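Side-chain contact in condensin complex subunit 3 (PDB 5OQR), which serves as a regulatory subunit of condensin, the complex required to convert interphase chromatin into condensed, mitotic-like chromosomes: residues A281-F286 / N318-E323. Residues are numbered along the deposited sequence; the frame is centred on the assembly and turned at random.
Sequences AIKKFF and NEICIE
The Phe286 ring takes Ile320 obliquely, CD2 of Phe286 lying 4.2 Å from CD1 of Ile320, while one of its faces is covered from within its own helix by CD1 of Phe285, above the ring centre. In turn, CE1 of Phe286 meets the rim of the Phe285 ring, level with its plane, and Phe285 packs on Leu250, Ala251 and Ile255 of helix 240-257. The same Ile320 methyl also reaches the neighbouring turn, where CD1 of Ile320 stands 4.0 Å from CA of Lys283. Ile320 gets there because CG1 is anti to the carbonyl carbon (chi1 -66°), and this branch and the aliphatic part of Lys283 lie alongside each other, running opposite ways, with CG of Lys283 4.0 Å from CG1 of Ile320. Such helix-on-helix packing is what builds the all-helical, HEAT-repeat solenoid of this subunit; here helix 275-288 meets helix 308-324, the two short segments crossing at -55° with their axes 10.8 Å apart. Beyond Ile320 the lysine chain runs on extended to the carboxylate of Glu319, where NZ of Lys283 donates a salt-bridging hydrogen bond of 3.0 Å to the anti lone pair of Glu319 OE1. The other oxygen, OE2, is held by Arg315, so two cations from different helices share this carboxylate and probably help keep it ionised. A methionine in place of Lys283 would probably leave OE1 of Glu319 without its cationic mate. Glu323, whose side chain is poorly ordered, may add a second negative charge near NZ of Lys283.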
loop_
_atom_site.group_PDB
_atom_site.type_symbol
_atom_site.label_atom_id
_atom_site.label_comp_id
_atom_site.label_asym_id
_atom_site.label_seq_id
_atom_site.Cartn_x
_atom_site.Cartn_y
_atom_site.Cartn_z
ATOM N N ALA A 281 -6.115 10.928 11.305
ATOM C CA ALA A 281 -6.000 12.342 10.967
ATOM C C ALA A 281 -5.807 13.194 12.215
ATOM O O ALA A 281 -4.971 14.105 12.231
ATOM C CB ALA A 281 -7.236 12.796 10.193
ATOM N N ILE A 282 -6.569 12.915 13.272
ATOM C CA ILE A 282 -6.430 13.675 14.511
ATOM C C ILE A 282 -5.030 13.497 15.080
ATOM O O ILE A 282 -4.366 14.467 15.460
ATOM C CB ILE A 282 -7.513 13.252 15.522
ATOM C CG1 ILE A 282 -8.899 13.639 15.005
ATOM C CG2 ILE A 282 -7.266 13.895 16.889
ATOM C CD1 ILE A 282 -10.045 13.037 15.795
ATOM N N LYS A 283 -4.564 12.250 15.154
ATOM C CA LYS A 283 -3.242 11.990 15.709
ATOM C C LYS A 283 -2.158 12.690 14.902
ATOM O O LYS A 283 -1.232 13.276 15.472
ATOM C CB LYS A 283 -2.987 10.485 15.762
ATOM C CG LYS A 283 -3.950 9.743 16.664
ATOM C CD LYS A 283 -3.529 8.307 16.885
ATOM C CE LYS A 283 -4.384 7.650 17.951
ATOM N NZ LYS A 283 -3.942 6.268 18.264
ATOM N N LYS A 284 -2.259 12.648 13.574
ATOM C CA LYS A 284 -1.247 13.287 12.742
ATOM C C LYS A 284 -1.320 14.805 12.849
ATOM O O LYS A 284 -0.286 15.481 12.841
ATOM C CB LYS A 284 -1.405 12.841 11.287
ATOM C CG LYS A 284 -0.954 11.414 11.015
ATOM C CD LYS A 284 0.487 11.197 11.450
ATOM C CE LYS A 284 1.128 10.029 10.722
ATOM N NZ LYS A 284 0.603 8.715 11.180
ATOM N N PHE A 285 -2.526 15.360 12.944
ATOM C CA PHE A 285 -2.654 16.799 13.138
ATOM C C PHE A 285 -1.894 17.253 14.378
ATOM O O PHE A 285 -1.195 18.272 14.348
ATOM C CB PHE A 285 -4.129 17.185 13.248
ATOM C CG PHE A 285 -4.353 18.625 13.615
ATOM C CD1 PHE A 285 -4.493 19.000 14.940
ATOM C CD2 PHE A 285 -4.420 19.602 12.638
ATOM C CE1 PHE A 285 -4.694 20.320 15.285
ATOM C CE2 PHE A 285 -4.621 20.927 12.975
ATOM C CZ PHE A 285 -4.759 21.286 14.300
ATOM N N PHE A 286 -2.014 16.510 15.475
ATOM C CA PHE A 286 -1.362 16.896 16.718
ATOM C C PHE A 286 0.099 16.479 16.781
ATOM O O PHE A 286 0.819 16.950 17.666
ATOM C CB PHE A 286 -2.121 16.311 17.911
ATOM C CG PHE A 286 -3.420 17.005 18.190
ATOM C CD1 PHE A 286 -3.438 18.340 18.548
ATOM C CD2 PHE A 286 -4.620 16.328 18.096
ATOM C CE1 PHE A 286 -4.628 18.988 18.803
ATOM C CE2 PHE A 286 -5.814 16.970 18.351
ATOM C CZ PHE A 286 -5.816 18.302 18.705
ATOM N N ASN A 318 -7.470 11.238 24.511
ATOM C CA ASN A 318 -7.127 10.318 25.589
ATOM C C ASN A 318 -6.187 9.225 25.093
ATOM O O ASN A 318 -5.277 8.803 25.814
ATOM C CB ASN A 318 -8.408 9.717 26.172
ATOM C CG ASN A 318 -8.146 8.777 27.326
ATOM O OD1 ASN A 318 -7.730 9.199 28.400
ATOM N ND2 ASN A 318 -8.407 7.494 27.115
ATOM N N GLU A 319 -6.389 8.763 23.861
ATOM C CA GLU A 319 -5.522 7.734 23.296
ATOM C C GLU A 319 -4.099 8.247 23.113
ATOM O O GLU A 319 -3.132 7.537 23.411
ATOM C CB GLU A 319 -6.099 7.260 21.964
ATOM C CG GLU A 319 -5.831 5.807 21.641
ATOM C CD GLU A 319 -6.814 5.257 20.629
ATOM O OE1 GLU A 319 -6.510 5.298 19.419
ATOM O OE2 GLU A 319 -7.902 4.799 21.042
ATOM N N ILE A 320 -3.952 9.480 22.626
ATOM C CA ILE A 320 -2.628 10.062 22.422
ATOM C C ILE A 320 -1.901 10.199 23.754
ATOM O O ILE A 320 -0.787 9.692 23.933
ATOM C CB ILE A 320 -2.745 11.421 21.707
ATOM C CG1 ILE A 320 -3.284 11.230 20.289
ATOM C CG2 ILE A 320 -1.397 12.136 21.665
ATOM C CD1 ILE A 320 -3.773 12.507 19.645
ATOM N N CYS A 321 -2.523 10.894 24.709
ATOM C CA CYS A 321 -1.846 11.211 25.962
ATOM C C CYS A 321 -1.366 9.955 26.676
ATOM O O CYS A 321 -0.306 9.963 27.310
ATOM C CB CYS A 321 -2.779 12.015 26.865
ATOM S SG CYS A 321 -3.187 13.650 26.231
ATOM N N ILE A 322 -2.132 8.867 26.595
ATOM C CA ILE A 322 -1.713 7.620 27.226
ATOM C C ILE A 322 -0.472 7.069 26.536
ATOM O O ILE A 322 0.500 6.674 27.189
ATOM C CB ILE A 322 -2.870 6.603 27.220
ATOM C CG1 ILE A 322 -3.978 7.075 28.165
ATOM C CG2 ILE A 322 -2.378 5.214 27.629
ATOM C CD1 ILE A 322 -5.220 6.212 28.164
ATOM N N GLU A 323 -0.490 7.025 25.203
ATOM C CA GLU A 323 0.678 6.560 24.463
ATOM C C GLU A 323 1.869 7.476 24.705
ATOM O O GLU A 323 2.972 7.014 25.014
ATOM C CB GLU A 323 0.349 6.486 22.973
ATOM C CG GLU A 323 1.482 5.955 22.102
ATOM C CD GLU A 323 1.657 6.744 20.817
ATOM O OE1 GLU A 323 2.752 6.673 20.219
ATOM O OE2 GLU A 323 0.703 7.439 20.404
#